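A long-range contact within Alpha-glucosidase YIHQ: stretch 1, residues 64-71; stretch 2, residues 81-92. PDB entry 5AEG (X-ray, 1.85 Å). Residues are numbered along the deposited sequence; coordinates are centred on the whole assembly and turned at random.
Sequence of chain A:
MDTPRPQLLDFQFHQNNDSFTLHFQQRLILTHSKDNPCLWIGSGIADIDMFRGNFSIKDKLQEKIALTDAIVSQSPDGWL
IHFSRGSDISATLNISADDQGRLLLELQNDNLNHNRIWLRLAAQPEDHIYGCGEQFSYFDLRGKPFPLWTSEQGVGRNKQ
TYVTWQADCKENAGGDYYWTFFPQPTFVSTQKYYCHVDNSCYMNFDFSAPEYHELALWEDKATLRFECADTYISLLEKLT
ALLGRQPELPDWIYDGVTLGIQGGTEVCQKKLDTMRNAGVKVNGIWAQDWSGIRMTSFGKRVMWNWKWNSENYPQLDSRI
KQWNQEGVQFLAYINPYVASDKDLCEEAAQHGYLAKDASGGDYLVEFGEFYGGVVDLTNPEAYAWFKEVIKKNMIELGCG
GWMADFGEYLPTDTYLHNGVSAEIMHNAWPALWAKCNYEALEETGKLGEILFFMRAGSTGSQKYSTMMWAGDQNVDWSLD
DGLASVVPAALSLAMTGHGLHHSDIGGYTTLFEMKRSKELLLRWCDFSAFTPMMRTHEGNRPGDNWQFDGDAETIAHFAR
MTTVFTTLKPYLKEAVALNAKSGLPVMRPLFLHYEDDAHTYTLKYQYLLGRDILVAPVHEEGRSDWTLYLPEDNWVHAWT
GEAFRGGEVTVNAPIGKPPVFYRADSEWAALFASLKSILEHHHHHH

Stretch 1 64-71: KIALTDAI
Stretch 2, residues 81-92: IHFSRGSDISAT

Residues 69–71 form a strand that runs antiparallel to strand 81–85; their N-to-C directions are 155° apart and their axes approach to 4.6 Å. Register is fixed by three bridges. Asp69 and Ser84 form a hydrogen-bonded pair (CA–CA 5.1 Å), with Asp69 N to Ser84 O at 3.1 Å and Ser84 N to Asp69 O at 2.9 Å; Ile71 and His82 repeat the pattern (CA–CA 5.1 Å), with Ile71 N to His82 O at 3.0 Å and His82 N to Ile71 O at 2.8 Å. Between them lies the non-hydrogen-bonded pair Ala70–Phe83, whose CA atoms approach to 4.5 Å. Stretch 2 folds back through a turn at 86–88, where Gly86 adopts phi/psi 62/−143°, and strand 89–92 pairs with 81–85 through Phe83 N to Ala91 O and Ala91 N to Phe83 O, both 2.8 Å.

Before Asp69 the backbone leaves this ladder: Ile65 and Ala66 are extended (phi/psi −132/129° and −80/125°), Leu67 has −90/84° and Thr68 turns at −76/−26°. Leu67 (m, chi2 t) has the largest area covered by the other stretch, 106 Å². Its CD1 packs 3.7 Å from Phe83 CB and 3.8 Å from Ala91 CB, while CD2 lies 3.9 Å from Ile89 CG2. Ile65 CD1 extends this apolar patch to Ile89 CD1 at 4.2 Å. Ala70 and Phe83 share one sheet face, and Ala70 CB also reaches Ile81 CG2 at 3.9 Å.

Asp69, Ile71, His82 and Ser84 occupy the other face. The side chain of Arg85 (chi1 t, chi2 p, chi3 t, chi4 −86°) bends at chi2 and donates from NH1 to Ala66 O at 2.8 Å, with Thr68 CG2 over one guanidinium face. Thr68 OG1 (chi1 p) donates to Asp69 OD1 at 3.1 Å, and a water bridges Asp69 OD2 and Gly86 N, 2.8 Å from each.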

# COMPACT_ATOMS: atom_id res chain seq x y z
N LYS A 64 16.75 -28.89 -3.01
CA LYS A 64 16.28 -28.18 -4.17
C LYS A 64 16.66 -29.08 -5.39
O LYS A 64 17.85 -29.30 -5.66
CB LYS A 64 16.99 -26.79 -4.25
CG LYS A 64 16.64 -26.05 -5.49
CD LYS A 64 17.40 -24.76 -5.61
CE LYS A 64 16.61 -23.84 -6.54
NZ LYS A 64 17.48 -22.82 -7.12
N ILE A 65 15.66 -29.56 -6.10
CA ILE A 65 15.86 -30.60 -7.14
C ILE A 65 15.16 -30.20 -8.42
O ILE A 65 13.97 -29.87 -8.38
CB ILE A 65 15.20 -31.94 -6.70
CG1 ILE A 65 15.74 -32.35 -5.36
CG2 ILE A 65 15.54 -33.02 -7.72
CD1 ILE A 65 14.85 -33.27 -4.58
N ALA A 66 15.89 -30.24 -9.51
CA ALA A 66 15.41 -29.85 -10.81
C ALA A 66 14.62 -30.99 -11.38
O ALA A 66 15.12 -32.15 -11.37
CB ALA A 66 16.62 -29.54 -11.71
N LEU A 67 13.37 -30.72 -11.76
CA LEU A 67 12.48 -31.69 -12.37
C LEU A 67 12.69 -31.60 -13.88
O LEU A 67 11.97 -30.94 -14.60
CB LEU A 67 11.05 -31.55 -11.94
CG LEU A 67 10.81 -31.55 -10.45
CD1 LEU A 67 9.31 -31.59 -10.21
CD2 LEU A 67 11.46 -32.72 -9.73
N THR A 68 13.72 -32.32 -14.31
CA THR A 68 14.18 -32.25 -15.68
C THR A 68 13.26 -33.01 -16.67
O THR A 68 13.17 -32.66 -17.87
CB THR A 68 15.56 -32.84 -15.77
OG1 THR A 68 15.52 -34.17 -15.24
CG2 THR A 68 16.60 -32.00 -15.00
N ASP A 69 12.53 -34.01 -16.18
CA ASP A 69 11.73 -34.86 -17.08
C ASP A 69 10.30 -34.44 -17.10
O ASP A 69 9.70 -34.13 -16.05
CB ASP A 69 11.77 -36.34 -16.62
CG ASP A 69 13.16 -36.88 -16.44
OD1 ASP A 69 14.12 -36.29 -17.01
OD2 ASP A 69 13.34 -37.85 -15.67
N ALA A 70 9.69 -34.42 -18.28
CA ALA A 70 8.29 -34.07 -18.40
C ALA A 70 7.55 -35.00 -19.37
O ALA A 70 8.04 -35.23 -20.46
CB ALA A 70 8.16 -32.65 -18.90
N ILE A 71 6.37 -35.44 -18.97
CA ILE A 71 5.42 -36.13 -19.86
C ILE A 71 4.13 -35.35 -19.90
O ILE A 71 3.52 -35.03 -18.86
CB ILE A 71 5.09 -37.53 -19.34
CG1 ILE A 71 6.34 -38.37 -19.27
CG2 ILE A 71 4.05 -38.22 -20.27
CD1 ILE A 71 6.12 -39.72 -18.58
N ILE A 81 1.02 -31.56 -17.44
CA ILE A 81 2.43 -31.91 -17.45
C ILE A 81 2.83 -32.63 -16.17
O ILE A 81 2.62 -32.12 -15.04
CB ILE A 81 3.31 -30.70 -17.71
CG1 ILE A 81 2.75 -29.95 -18.91
CG2 ILE A 81 4.71 -31.13 -17.95
CD1 ILE A 81 3.56 -28.78 -19.38
N HIS A 82 3.32 -33.85 -16.35
CA HIS A 82 3.94 -34.61 -15.26
C HIS A 82 5.41 -34.31 -15.22
O HIS A 82 6.15 -34.73 -16.11
CB HIS A 82 3.73 -36.09 -15.42
CG HIS A 82 2.31 -36.51 -15.32
ND1 HIS A 82 1.75 -36.93 -14.13
CD2 HIS A 82 1.34 -36.62 -16.26
CE1 HIS A 82 0.48 -37.25 -14.34
NE2 HIS A 82 0.22 -37.08 -15.63
N PHE A 83 5.86 -33.57 -14.21
CA PHE A 83 7.32 -33.36 -14.09
C PHE A 83 7.90 -34.36 -13.09
O PHE A 83 7.28 -34.68 -12.09
CB PHE A 83 7.64 -31.92 -13.52
CG PHE A 83 7.37 -30.81 -14.47
CD1 PHE A 83 8.30 -30.41 -15.35
CD2 PHE A 83 6.17 -30.16 -14.42
CE1 PHE A 83 8.09 -29.36 -16.22
CE2 PHE A 83 5.94 -29.08 -15.25
CZ PHE A 83 6.86 -28.70 -16.15
N SER A 84 9.14 -34.77 -13.32
CA SER A 84 9.68 -35.71 -12.45
C SER A 84 11.19 -35.69 -12.54
O SER A 84 11.82 -35.05 -13.40
CB SER A 84 9.09 -37.13 -12.74
OG SER A 84 9.64 -37.54 -13.97
N ARG A 85 11.78 -36.34 -11.56
CA ARG A 85 13.23 -36.58 -11.55
C ARG A 85 13.47 -38.01 -10.95
O ARG A 85 12.94 -38.35 -9.90
CB ARG A 85 13.95 -35.58 -10.67
CG ARG A 85 15.45 -35.73 -10.68
CD ARG A 85 15.96 -35.35 -12.02
NE ARG A 85 17.42 -35.39 -11.99
CZ ARG A 85 18.20 -34.38 -11.60
NH1 ARG A 85 17.70 -33.19 -11.20
NH2 ARG A 85 19.51 -34.57 -11.62
N GLY A 86 14.16 -38.86 -11.69
CA GLY A 86 14.32 -40.29 -11.25
C GLY A 86 13.01 -40.98 -11.15
O GLY A 86 12.10 -40.74 -11.97
N SER A 87 12.85 -41.85 -10.15
CA SER A 87 11.65 -42.64 -9.97
C SER A 87 10.70 -42.16 -8.93
O SER A 87 9.57 -42.62 -8.93
CB SER A 87 12.01 -44.10 -9.55
OG SER A 87 12.59 -44.10 -8.27
N ASP A 88 11.14 -41.24 -8.06
CA ASP A 88 10.54 -41.01 -6.73
C ASP A 88 10.08 -39.53 -6.49
O ASP A 88 9.50 -39.27 -5.47
CB ASP A 88 11.57 -41.38 -5.60
CG ASP A 88 12.98 -40.64 -5.77
OD1 ASP A 88 13.19 -40.07 -6.88
OD2 ASP A 88 13.90 -40.65 -4.90
N ILE A 89 10.41 -38.57 -7.36
CA ILE A 89 10.16 -37.13 -7.08
C ILE A 89 9.38 -36.60 -8.26
O ILE A 89 9.84 -36.74 -9.40
CB ILE A 89 11.51 -36.35 -6.94
CG1 ILE A 89 12.43 -37.09 -6.00
CG2 ILE A 89 11.29 -34.89 -6.47
CD1 ILE A 89 13.90 -36.92 -6.35
N SER A 90 8.23 -35.98 -8.02
CA SER A 90 7.45 -35.50 -9.10
C SER A 90 6.55 -34.35 -8.70
O SER A 90 6.28 -34.10 -7.47
CB SER A 90 6.58 -36.67 -9.67
OG SER A 90 5.72 -37.11 -8.69
N ALA A 91 6.04 -33.68 -9.73
CA ALA A 91 4.98 -32.69 -9.51
C ALA A 91 4.08 -32.63 -10.75
O ALA A 91 4.54 -32.95 -11.83
CB ALA A 91 5.63 -31.30 -9.30
N THR A 92 2.88 -32.12 -10.63
CA THR A 92 2.00 -31.95 -11.82
C THR A 92 1.67 -30.48 -12.04
O THR A 92 1.49 -29.72 -11.08
CB THR A 92 0.66 -32.68 -11.70
OG1 THR A 92 0.05 -32.21 -10.54
CG2 THR A 92 0.84 -34.20 -11.54
O HOH W 1 15.51 -38.57 -14.14